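Local coordinates for protein Xaa-Pro dipeptidase (Lactobacillus brevis, PDB 3I7M) that is probably a manganese-dependent metalloexopeptidase of family M24B, represented here by its N-terminal creatinase/prolidase domain rather than the whole enzyme, at residues A[24-29]-A[35-40]; A[55-60]-A[85-90]; A[64-69]-A[73-78]; A[116-119]-A[123-126]. All coordinates share one frame; numbering follows the deposited sequence. Where two conformers were deposited one is given.

Contact 1: residues A[24-29]-A[35-40]; sequences SNPKTI and FGSDPI
Pro26 and Ser37 meet where the first turn of helix 26-33 faces the loop that leaves the same helix and runs toward strand 45-48, within the creatinase/prolidase N-terminal domain. The contact thus joins a helix start to the chain that follows its own end.

Van der Waals packing has two centres. At one, CB of Pro26 points toward the loop. Ser37 was modelled in two conformations; in one of them its OG lies 3.3 Å from Pro26 CB. The same CB is 3.5 Å from Ser37 O, so the proline wall sits against both oxygens of the serine. At the other, Ile29 CG2 stands at the edge of the Phe35 ring, near its plane, 4.5 Å from CD2, a looser touch. Val65 and Ile66 of helix 63-67 also pack on this ring, while Leu44 packs on both Ile29 and Ser37.

Polar linkage across the contact runs through water, with no direct hydrogen bond between the segments. A single water donates to both Pro26 O and Phe35 O, each at 2.8 Å, and accepts from Ser37 OG at 2.7 Å. Ser37 reaches it in that same conformation, with OG between its backbone N and carbonyl carbon (chi1 74°). Two carbonyls and a hydroxyl are thereby tied together at a single point.

Capping supplies the last interaction. Asn25 occupies the N-cap position, and its OD1 accepts from Lys27 N at 3.1 Å with an N-H...O angle of 146°, the amide nitrogen standing above the side-chain carbonyl plane, 53° out of it.

Contact 2: residues A[55-60]-A[85-90]; sequences FIFAPA and WAMIAD
Phe57 of strand 55-59 lays its ring against Ile88 and Met87 of helix 84-94, the central touch of an alpha/beta layer in which helix covers sheet. Strand and helix segments run nearly antiparallel, at 161°, with axes 10.0 Å apart.

Phe57 CB points toward the helix and is already 4.0 Å from Ile88 CG1. With CG anti to the backbone N (chi1 -173°), the ring is carried out over that same methylene: Phe57 CG lies 3.5 Å from Ile88 CG1. CD1 and CD2 flank it at similar range, and CD2 also meets the end of the isoleucine, 3.8 Å from Ile88 CD1. The result is a CH-pi contact, Ile88 CG1 standing over one ring face at 3.6 Å from the centroid and 15° off the normal. Farther out the partner changes: CE1 is 3.7 Å from CB of Met87, deposited as selenomethionine, and CZ is 3.8 Å from that CB, while CE2 stays under Ile88 CG1. A leucine in place of Phe57 has no flat face for Ile88 CG1 to stand over, and would probably leave a gap beside Met87 CB.

Phe55, two residues earlier on the same side of the strand, brings only CZ near the backbone oxygen of Ile88.

Around this buried contact, Tyr78 of strand 75-78 meets the Phe57 ring nearly parallel and also touches Met87. Ile88 packs in addition on Leu117 of helix 111-118 and Tyr22 of strand 20-23, so helix 84-94 spans several strands of the sheet.

Contact 3: residues A[64-69]-A[73-78]; sequences EVIKET and FPVIGY
Ile66 and Val75 form the tight part of this contact, methyl against methyl. Ile66 points toward the strand, and its CG2 lies 3.6 Å from Val75 CG2 and 4.0 Å from Val75 CG1, so one methyl group rests against both branches of the valine.

Lys67 makes the looser, solvent-facing side. Its extended chain runs alongside Val75, the two side chains pointing opposite ways: CG is 3.8 Å from Val75 CG2, and CE is 4.0 Å from Val75 CB. The ammonium group leaves the apolar surface behind, and a water bridges it to the strand, accepting from Lys67 NZ at 3.2 Å and donating to Val75 O.

Ile66 O accepts two bonds from Thr69: one from OG1 at 2.6 Å, in the carbonyl plane, and one from the backbone N. Thr69 OG1 bonds also to Trp71 N, tying the chain beyond the helix into its turn toward the strand.

Helix 63-67 lies in the crossover of a beta-alpha-beta unit whose parallel strands are 55-59 and 75-78. Ile66 therefore packs on Ile56 and Ala58 as well as Val75, while Ile76 turns to helix 84-94 on the other face of the sheet.

Contact 4: residues A[116-119]-A[123-126]; sequences ALAA and APSF
Ala118 CB sits 3.4 Å from Phe126 CE2, the closest approach between segments 116-119 and 123-126, in the second half of the beta-alpha-beta unit that starts with strand 101-104.

Contacts with the aromatic ring come first. Besides Ala118, Leu117 reaches it from the helix: with CG anti to the backbone N (chi1 -177°), it carries CD2 to the ring edge, near the ring plane, 3.9 Å from Phe126 CZ and 4.0 Å from CE1. The two side chains cross at about a right angle. With an alanine at Phe126, Leu117 CD2 and Ala118 CB would probably be left without their shared partner and a gap would open between helix and strand.

Aliphatic packing is lighter. Pro124 CG lies 4.1 Å from Ala118 CB and 3.7 Å from Ala118 O, so the proline ring rests beside the helix backbone as much as on the methyl group.

Backbone polar groups find partners elsewhere: Phe126 O bonds to Lys106 NZ, and the backbone of Ser125 pairs with Glu100 and Val102. With no hydrogen bond across it, the contact rests mainly on apolar packing, and the small side chain of Ala118 lets the ring come close to the helix.

Overall arrangement
Contacts 2, 3 and 4 all reach one mixed sheet, with helix 63-67 of contact 3 on one face and helix 84-94 of contact 2 on the other. Contacts 2 and 3 share neighbouring strands, Ile56 O lying 2.9 Å from Ile76 N in a probable hydrogen bond. Contact 2 meets contact 4 helix to helix, Trp85 CD1 being 3.6 Å from Ala116 CB. Contact 1 joins contact 3 through Phe35 CD1, 3.7 Å from Ile66 CG1. The extremes, contacts 3 and 4, have centres about 25 Å apart on opposite sides of the chain's centre. In M24B enzymes the metal site belongs to the C-terminal catalytic domain, which this construct lacks.

Contact 1: residues A[24-29]-A[35-40]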
loop_
_atom_site.group_PDB
_atom_site.type_symbol
_atom_site.label_atom_id
_atom_site.label_comp_id
_atom_site.label_asym_id
_atom_site.label_seq_id
_atom_site.Cartn_x
_atom_site.Cartn_y
_atom_site.Cartn_z
ATOM N N SER A 24 -5.028 0.031 -1.192
ATOM C CA SER A 24 -5.622 -1.322 -1.263
ATOM C C SER A 24 -6.704 -1.459 -2.304
ATOM O O SER A 24 -7.183 -2.604 -2.515
ATOM C CB SER A 24 -6.194 -1.663 0.126
ATOM O OG SER A 24 -7.149 -0.670 0.533
ATOM N N ASN A 25 -7.225 -0.363 -2.852
ATOM C CA ASN A 25 -8.349 -0.433 -3.780
ATOM C C ASN A 25 -7.821 -0.951 -5.120
ATOM O O ASN A 25 -6.984 -0.301 -5.685
ATOM C CB ASN A 25 -9.025 0.945 -3.882
ATOM C CG ASN A 25 -10.254 0.967 -4.717
ATOM O OD1 ASN A 25 -10.577 -0.002 -5.442
ATOM N ND2 ASN A 25 -10.987 2.036 -4.602
ATOM N N PRO A 26 -8.334 -2.108 -5.593
ATOM C CA PRO A 26 -7.780 -2.598 -6.866
ATOM C C PRO A 26 -7.949 -1.556 -7.992
ATOM O O PRO A 26 -7.129 -1.532 -8.900
ATOM C CB PRO A 26 -8.594 -3.839 -7.169
ATOM C CG PRO A 26 -9.235 -4.250 -5.865
ATOM C CD PRO A 26 -9.311 -3.033 -4.993
ATOM N N LYS A 27 -8.996 -0.758 -7.957
ATOM C CA LYS A 27 -9.186 0.311 -8.996
ATOM C C LYS A 27 -8.094 1.341 -8.904
ATOM O O LYS A 27 -7.615 1.857 -9.913
ATOM C CB LYS A 27 -10.533 0.966 -8.852
ATOM C CG LYS A 27 -11.757 0.049 -9.113
ATOM C CD LYS A 27 -12.006 -0.251 -10.605
ATOM C CE LYS A 27 -13.126 -1.312 -10.794
ATOM N NZ LYS A 27 -13.320 -1.791 -12.233
ATOM N N THR A 28 -7.654 1.692 -7.687
ATOM C CA THR A 28 -6.557 2.622 -7.541
ATOM C C THR A 28 -5.255 2.011 -8.038
ATOM O O THR A 28 -4.477 2.665 -8.738
ATOM C CB THR A 28 -6.403 2.999 -6.058
ATOM O OG1 THR A 28 -7.651 3.515 -5.647
ATOM C CG2 THR A 28 -5.298 4.036 -5.874
ATOM N N ILE A 29 -4.983 0.753 -7.695
ATOM C CA ILE A 29 -3.773 0.095 -8.141
ATOM C C ILE A 29 -3.743 -0.014 -9.677
ATOM O O ILE A 29 -2.695 0.261 -10.260
ATOM C CB ILE A 29 -3.577 -1.254 -7.386
ATOM C CG1 ILE A 29 -3.308 -0.922 -5.912
ATOM C CG2 ILE A 29 -2.433 -2.107 -7.999
ATOM C CD1 ILE A 29 -3.289 -2.144 -4.994
ATOM N N PHE A 35 -2.273 -2.661 -13.704
ATOM C CA PHE A 35 -2.529 -4.031 -13.278
ATOM C C PHE A 35 -3.974 -4.107 -12.844
ATOM O O PHE A 35 -4.363 -3.439 -11.853
ATOM C CB PHE A 35 -1.608 -4.413 -12.137
ATOM C CG PHE A 35 -1.882 -5.783 -11.586
ATOM C CD1 PHE A 35 -1.559 -6.932 -12.299
ATOM C CD2 PHE A 35 -2.516 -5.929 -10.343
ATOM C CE1 PHE A 35 -1.821 -8.179 -11.795
ATOM C CE2 PHE A 35 -2.788 -7.168 -9.858
ATOM C CZ PHE A 35 -2.429 -8.305 -10.565
ATOM N N GLY A 36 -4.763 -4.872 -13.566
ATOM C CA GLY A 36 -6.189 -4.819 -13.402
ATOM C C GLY A 36 -6.589 -5.975 -12.537
ATOM O O GLY A 36 -6.078 -7.085 -12.701
ATOM N N SER A 37 -7.466 -5.703 -11.565
ATOM C CA SER A 37 -7.958 -6.782 -10.705
ATOM C C SER A 37 -9.284 -6.505 -10.001
ATOM O O SER A 37 -9.859 -5.429 -10.057
ATOM C CB SER A 37 -6.887 -7.173 -9.672
ATOM O OG SER A 37 -6.774 -6.183 -8.661
ATOM N N ASP A 38 -9.774 -7.557 -9.368
ATOM C CA ASP A 38 -11.092 -7.588 -8.763
ATOM C C ASP A 38 -10.824 -7.873 -7.296
ATOM O O ASP A 38 -9.725 -8.318 -6.969
ATOM C CB ASP A 38 -11.903 -8.725 -9.379
ATOM C CG ASP A 38 -11.234 -10.091 -9.191
ATOM O OD1 ASP A 38 -10.198 -10.361 -9.870
ATOM O OD2 ASP A 38 -11.721 -10.871 -8.340
ATOM N N PRO A 39 -11.826 -7.673 -6.427
ATOM C CA PRO A 39 -11.627 -7.953 -4.993
ATOM C C PRO A 39 -11.181 -9.386 -4.791
ATOM O O PRO A 39 -11.754 -10.292 -5.391
ATOM C CB PRO A 39 -13.023 -7.772 -4.394
ATOM C CG PRO A 39 -13.752 -6.896 -5.362
ATOM C CD PRO A 39 -13.232 -7.317 -6.718
ATOM N N ILE A 40 -10.162 -9.581 -3.969
ATOM C CA ILE A 40 -9.626 -10.896 -3.684
ATOM C C ILE A 40 -9.626 -11.119 -2.158
ATOM O O ILE A 40 -9.627 -10.148 -1.334
ATOM C CB ILE A 40 -8.210 -11.040 -4.370
ATOM C CG1 ILE A 40 -8.341 -11.017 -5.893
ATOM C CG2 ILE A 40 -7.527 -12.320 -4.071
ATOM C CD1 ILE A 40 -7.636 -9.828 -6.553
HETATM O O HOH W 1 -5.593 -3.870 -9.429
#

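Contact 2: residues A[55-60]-A[85-90]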
loop_
_atom_site.group_PDB
_atom_site.type_symbol
_atom_site.label_atom_id
_atom_site.label_comp_id
_atom_site.label_asym_id
_atom_site.label_seq_id
_atom_site.Cartn_x
_atom_site.Cartn_y
_atom_site.Cartn_z
ATOM N N PHE A 55 6.581 0.494 -2.930
ATOM C CA PHE A 55 6.655 -0.904 -3.308
ATOM C C PHE A 55 5.241 -1.443 -3.456
ATOM O O PHE A 55 4.261 -0.890 -2.924
ATOM C CB PHE A 55 7.455 -1.750 -2.336
ATOM C CG PHE A 55 6.879 -1.919 -0.974
ATOM C CD1 PHE A 55 6.011 -2.961 -0.661
ATOM C CD2 PHE A 55 7.257 -1.063 0.039
ATOM C CE1 PHE A 55 5.494 -3.107 0.612
ATOM C CE2 PHE A 55 6.803 -1.198 1.329
ATOM C CZ PHE A 55 5.911 -2.255 1.638
ATOM N N ILE A 56 5.104 -2.529 -4.187
ATOM C CA ILE A 56 3.872 -3.295 -4.273
ATOM C C ILE A 56 4.064 -4.603 -3.509
ATOM O O ILE A 56 5.150 -5.219 -3.546
ATOM C CB ILE A 56 3.455 -3.561 -5.713
ATOM C CG1 ILE A 56 3.020 -2.258 -6.304
ATOM C CG2 ILE A 56 2.351 -4.607 -5.833
ATOM C CD1 ILE A 56 2.715 -2.359 -7.802
ATOM N N PHE A 57 3.012 -5.056 -2.825
ATOM C CA PHE A 57 2.990 -6.333 -2.115
ATOM C C PHE A 57 1.829 -7.135 -2.667
ATOM O O PHE A 57 0.719 -6.609 -2.840
ATOM C CB PHE A 57 2.801 -6.111 -0.619
ATOM C CG PHE A 57 2.935 -7.329 0.170
ATOM C CD1 PHE A 57 4.180 -7.737 0.656
ATOM C CD2 PHE A 57 1.831 -8.127 0.476
ATOM C CE1 PHE A 57 4.307 -8.933 1.390
ATOM C CE2 PHE A 57 2.023 -9.308 1.218
ATOM C CZ PHE A 57 3.261 -9.651 1.637
ATOM N N ALA A 58 2.056 -8.396 -3.075
ATOM C CA ALA A 58 1.088 -9.155 -3.789
ATOM C C ALA A 58 1.226 -10.617 -3.551
ATOM O O ALA A 58 2.292 -11.065 -3.159
ATOM C CB ALA A 58 1.203 -8.900 -5.294
ATOM N N PRO A 59 0.204 -11.421 -3.877
ATOM C CA PRO A 59 0.398 -12.877 -3.908
ATOM C C PRO A 59 1.491 -13.232 -4.894
ATOM O O PRO A 59 1.621 -12.623 -5.941
ATOM C CB PRO A 59 -0.963 -13.409 -4.290
ATOM C CG PRO A 59 -1.973 -12.204 -4.000
ATOM C CD PRO A 59 -1.172 -11.017 -4.270
ATOM N N ALA A 60 2.296 -14.236 -4.539
ATOM C CA ALA A 60 3.445 -14.638 -5.335
ATOM C C ALA A 60 3.128 -14.862 -6.816
ATOM O O ALA A 60 3.920 -14.448 -7.667
ATOM C CB ALA A 60 4.066 -15.875 -4.733
ATOM N N TRP A 85 0.606 -9.614 6.573
ATOM C CA TRP A 85 0.700 -8.421 7.356
ATOM C C TRP A 85 2.082 -8.239 7.984
ATOM O O TRP A 85 2.624 -7.136 7.995
ATOM C CB TRP A 85 -0.426 -8.362 8.415
ATOM C CG TRP A 85 -1.764 -8.582 7.793
ATOM C CD1 TRP A 85 -2.551 -9.678 7.887
ATOM C CD2 TRP A 85 -2.385 -7.709 6.832
ATOM N NE1 TRP A 85 -3.660 -9.515 7.056
ATOM C CE2 TRP A 85 -3.572 -8.311 6.432
ATOM C CE3 TRP A 85 -2.053 -6.471 6.306
ATOM C CZ2 TRP A 85 -4.451 -7.668 5.476
ATOM C CZ3 TRP A 85 -2.917 -5.880 5.390
ATOM C CH2 TRP A 85 -4.075 -6.506 4.987
ATOM N N ALA A 86 2.613 -9.356 8.489
ATOM C CA ALA A 86 3.957 -9.332 9.060
ATOM C C ALA A 86 4.969 -9.040 7.996
ATOM O O ALA A 86 5.882 -8.277 8.228
ATOM C CB ALA A 86 4.287 -10.615 9.753
HETATM N N MSE A 87 4.764 -9.594 6.813
HETATM C CA MSE A 87 5.705 -9.364 5.725
HETATM C C MSE A 87 5.657 -7.938 5.201
HETATM O O MSE A 87 6.672 -7.364 4.924
HETATM C CB MSE A 87 5.446 -10.340 4.641
HETATM C CG MSE A 87 5.845 -11.719 5.052
HETATM SE SE MSE A 87 5.333 -13.015 3.777
HETATM C CE MSE A 87 6.495 -12.564 2.295
ATOM N N ILE A 88 4.475 -7.336 5.101
ATOM C CA ILE A 88 4.378 -5.941 4.718
ATOM C C ILE A 88 5.068 -5.101 5.751
ATOM O O ILE A 88 5.794 -4.170 5.424
ATOM C CB ILE A 88 2.888 -5.481 4.628
ATOM C CG1 ILE A 88 2.232 -6.054 3.378
ATOM C CG2 ILE A 88 2.768 -3.941 4.596
ATOM C CD1 ILE A 88 0.735 -6.106 3.441
ATOM N N ALA A 89 4.808 -5.406 7.018
ATOM C CA ALA A 89 5.405 -4.606 8.083
ATOM C C ALA A 89 6.931 -4.744 8.050
ATOM O O ALA A 89 7.658 -3.739 8.311
ATOM C CB ALA A 89 4.862 -5.066 9.454
ATOM N N ASP A 90 7.446 -5.957 7.773
ATOM C CA ASP A 90 8.874 -6.149 7.662
ATOM C C ASP A 90 9.454 -5.261 6.549
ATOM O O ASP A 90 10.505 -4.668 6.712
ATOM C CB ASP A 90 9.206 -7.620 7.381
ATOM C CG ASP A 90 8.842 -8.547 8.537
ATOM O OD1 ASP A 90 8.586 -8.052 9.675
ATOM O OD2 ASP A 90 8.808 -9.782 8.311
#

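Contact 3: residues A[64-69]-A[73-78]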
loop_
_atom_site.group_PDB
_atom_site.type_symbol
_atom_site.label_atom_id
_atom_site.label_comp_id
_atom_site.label_asym_id
_atom_site.label_seq_id
_atom_site.Cartn_x
_atom_site.Cartn_y
_atom_site.Cartn_z
ATOM N N GLU A 64 4.548 -11.700 -11.335
ATOM C CA GLU A 64 4.971 -11.629 -12.757
ATOM C C GLU A 64 4.208 -10.608 -13.556
ATOM O O GLU A 64 4.814 -9.784 -14.240
ATOM C CB GLU A 64 4.913 -12.983 -13.454
ATOM C CG GLU A 64 5.115 -12.922 -14.980
ATOM C CD GLU A 64 5.000 -14.239 -15.721
ATOM O OE1 GLU A 64 4.740 -15.285 -15.118
ATOM O OE2 GLU A 64 5.060 -14.165 -16.986
ATOM N N VAL A 65 2.881 -10.732 -13.576
ATOM C CA VAL A 65 2.073 -9.831 -14.358
ATOM C C VAL A 65 2.189 -8.396 -13.823
ATOM O O VAL A 65 2.209 -7.439 -14.620
ATOM C CB VAL A 65 0.645 -10.360 -14.433
ATOM C CG1 VAL A 65 -0.274 -9.304 -15.097
ATOM C CG2 VAL A 65 0.586 -11.649 -15.225
ATOM N N ILE A 66 2.353 -8.210 -12.517
ATOM C CA ILE A 66 2.649 -6.845 -11.960
ATOM C C ILE A 66 3.975 -6.269 -12.502
ATOM O O ILE A 66 4.082 -5.099 -12.906
ATOM C CB ILE A 66 2.632 -6.828 -10.410
ATOM C CG1 ILE A 66 1.220 -7.178 -9.913
ATOM C CG2 ILE A 66 3.111 -5.444 -9.869
ATOM C CD1 ILE A 66 1.169 -7.568 -8.464
ATOM N N LYS A 67 5.044 -7.070 -12.471
ATOM C CA LYS A 67 6.295 -6.555 -13.013
ATOM C C LYS A 67 6.233 -6.282 -14.531
ATOM O O LYS A 67 6.887 -5.374 -15.049
ATOM C CB LYS A 67 7.456 -7.500 -12.682
ATOM C CG LYS A 67 7.862 -7.487 -11.237
ATOM C CD LYS A 67 9.139 -8.261 -11.014
ATOM C CE LYS A 67 9.554 -8.224 -9.541
ATOM N NZ LYS A 67 10.796 -9.098 -9.361
ATOM N N GLU A 68 5.420 -7.044 -15.264
ATOM C CA GLU A 68 5.254 -6.834 -16.690
ATOM C C GLU A 68 4.557 -5.544 -17.054
ATOM O O GLU A 68 4.429 -5.247 -18.245
ATOM C CB GLU A 68 4.535 -8.035 -17.302
ATOM C CG GLU A 68 5.480 -9.220 -17.436
ATOM C CD GLU A 68 4.772 -10.552 -17.729
ATOM O OE1 GLU A 68 3.519 -10.591 -17.687
ATOM O OE2 GLU A 68 5.484 -11.552 -17.971
ATOM N N THR A 69 4.023 -4.851 -16.056
ATOM C CA THR A 69 3.456 -3.526 -16.325
ATOM C C THR A 69 4.488 -2.427 -16.558
ATOM O O THR A 69 4.144 -1.300 -16.925
ATOM C CB THR A 69 2.594 -2.997 -15.170
ATOM O OG1 THR A 69 3.383 -2.775 -13.962
ATOM C CG2 THR A 69 1.353 -3.841 -14.931
ATOM N N PHE A 73 9.550 -0.236 -9.453
ATOM C CA PHE A 73 9.934 -0.355 -8.079
ATOM C C PHE A 73 9.705 -1.775 -7.602
ATOM O O PHE A 73 9.215 -2.618 -8.417
ATOM C CB PHE A 73 9.116 0.651 -7.278
ATOM C CG PHE A 73 9.200 2.094 -7.804
ATOM C CD1 PHE A 73 10.354 2.825 -7.612
ATOM C CD2 PHE A 73 8.136 2.684 -8.445
ATOM C CE1 PHE A 73 10.472 4.119 -8.055
ATOM C CE2 PHE A 73 8.205 4.007 -8.897
ATOM C CZ PHE A 73 9.385 4.731 -8.695
ATOM N N PRO A 74 10.131 -2.074 -6.359
ATOM C CA PRO A 74 9.975 -3.458 -5.910
ATOM C C PRO A 74 8.537 -4.011 -5.886
ATOM O O PRO A 74 7.552 -3.272 -5.716
ATOM C CB PRO A 74 10.610 -3.467 -4.565
ATOM C CG PRO A 74 11.596 -2.358 -4.632
ATOM C CD PRO A 74 10.941 -1.312 -5.409
ATOM N N VAL A 75 8.451 -5.290 -6.173
ATOM C CA VAL A 75 7.246 -6.091 -6.011
ATOM C C VAL A 75 7.593 -7.285 -5.162
ATOM O O VAL A 75 8.437 -8.155 -5.565
ATOM C CB VAL A 75 6.622 -6.549 -7.334
ATOM C CG1 VAL A 75 5.266 -7.267 -7.053
ATOM C CG2 VAL A 75 6.449 -5.424 -8.398
ATOM N N ILE A 76 6.951 -7.398 -4.008
ATOM C CA ILE A 76 7.223 -8.369 -3.013
ATOM C C ILE A 76 6.069 -9.340 -2.971
ATOM O O ILE A 76 4.920 -8.956 -2.812
ATOM C CB ILE A 76 7.384 -7.739 -1.587
ATOM C CG1 ILE A 76 8.542 -6.728 -1.571
ATOM C CG2 ILE A 76 7.603 -8.778 -0.525
ATOM C CD1 ILE A 76 8.145 -5.371 -1.995
ATOM N N GLY A 77 6.356 -10.609 -3.147
ATOM C CA GLY A 77 5.327 -11.600 -3.097
ATOM C C GLY A 77 5.253 -12.379 -1.825
ATOM O O GLY A 77 6.231 -12.445 -1.042
ATOM N N TYR A 78 4.114 -12.979 -1.633
ATOM C CA TYR A 78 3.920 -13.881 -0.500
ATOM C C TYR A 78 3.197 -15.116 -0.921
ATOM O O TYR A 78 2.317 -15.143 -1.798
ATOM C CB TYR A 78 3.218 -13.194 0.682
ATOM C CG TYR A 78 1.715 -13.115 0.615
ATOM C CD1 TYR A 78 0.920 -13.904 1.379
ATOM C CD2 TYR A 78 1.095 -12.160 -0.207
ATOM C CE1 TYR A 78 -0.428 -13.874 1.335
ATOM C CE2 TYR A 78 -0.293 -12.106 -0.240
ATOM C CZ TYR A 78 -1.040 -12.919 0.541
ATOM O OH TYR A 78 -2.425 -12.818 0.531
HETATM O O HOH W 2 9.925 -10.002 -6.418
#

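Contact 4: residues A[116-119]-A[123-126]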
loop_
_atom_site.group_PDB
_atom_site.type_symbol
_atom_site.label_atom_id
_atom_site.label_comp_id
_atom_site.label_asym_id
_atom_site.label_seq_id
_atom_site.Cartn_x
_atom_site.Cartn_y
_atom_site.Cartn_z
ATOM N N ALA A 116 -5.341 -5.557 11.148
ATOM C CA ALA A 116 -4.232 -6.525 11.013
ATOM C C ALA A 116 -2.938 -5.822 10.682
ATOM O O ALA A 116 -1.851 -6.152 11.159
ATOM C CB ALA A 116 -4.538 -7.543 9.955
ATOM N N LEU A 117 -3.002 -4.842 9.837
ATOM C CA LEU A 117 -1.854 -3.986 9.511
ATOM C C LEU A 117 -1.388 -3.226 10.728
ATOM O O LEU A 117 -0.183 -3.241 11.087
ATOM C CB LEU A 117 -2.190 -3.070 8.333
ATOM C CG LEU A 117 -1.087 -2.147 7.798
ATOM C CD1 LEU A 117 0.080 -2.928 7.204
ATOM C CD2 LEU A 117 -1.621 -1.122 6.808
ATOM N N ALA A 118 -2.320 -2.555 11.437
ATOM C CA ALA A 118 -1.966 -1.750 12.583
ATOM C C ALA A 118 -1.267 -2.590 13.684
ATOM O O ALA A 118 -0.386 -2.070 14.392
ATOM C CB ALA A 118 -3.183 -1.050 13.131
ATOM N N ALA A 119 -1.724 -3.819 13.869
ATOM C CA ALA A 119 -1.161 -4.716 14.915
ATOM C C ALA A 119 0.301 -4.967 14.736
ATOM O O ALA A 119 0.965 -5.324 15.706
ATOM C CB ALA A 119 -1.924 -6.023 14.954
ATOM N N ALA A 123 2.755 1.930 17.413
ATOM C CA ALA A 123 1.644 2.826 17.773
ATOM C C ALA A 123 1.284 3.718 16.606
ATOM O O ALA A 123 1.469 4.921 16.618
ATOM C CB ALA A 123 1.912 3.651 19.024
ATOM N N PRO A 124 0.745 3.119 15.574
ATOM C CA PRO A 124 0.328 3.903 14.397
ATOM C C PRO A 124 -1.016 4.596 14.630
ATOM O O PRO A 124 -1.750 4.223 15.555
ATOM C CB PRO A 124 0.161 2.818 13.324
ATOM C CG PRO A 124 -0.296 1.609 14.142
ATOM C CD PRO A 124 0.431 1.677 15.403
ATOM N N SER A 125 -1.335 5.555 13.795
ATOM C CA SER A 125 -2.581 6.314 13.892
ATOM C C SER A 125 -3.228 6.371 12.507
ATOM O O SER A 125 -2.642 6.947 11.587
ATOM C CB SER A 125 -2.339 7.775 14.309
ATOM O OG SER A 125 -1.812 7.867 15.627
ATOM N N PHE A 126 -4.343 5.678 12.298
ATOM C CA PHE A 126 -4.998 5.619 11.000
ATOM C C PHE A 126 -6.084 6.684 10.966
ATOM O O PHE A 126 -7.287 6.415 10.947
ATOM C CB PHE A 126 -5.563 4.197 10.738
ATOM C CG PHE A 126 -4.523 3.184 10.425
ATOM C CD1 PHE A 126 -4.291 2.785 9.157
ATOM C CD2 PHE A 126 -3.727 2.623 11.423
ATOM C CE1 PHE A 126 -3.344 1.815 8.823
ATOM C CE2 PHE A 126 -2.733 1.654 11.110
ATOM C CZ PHE A 126 -2.535 1.281 9.806
#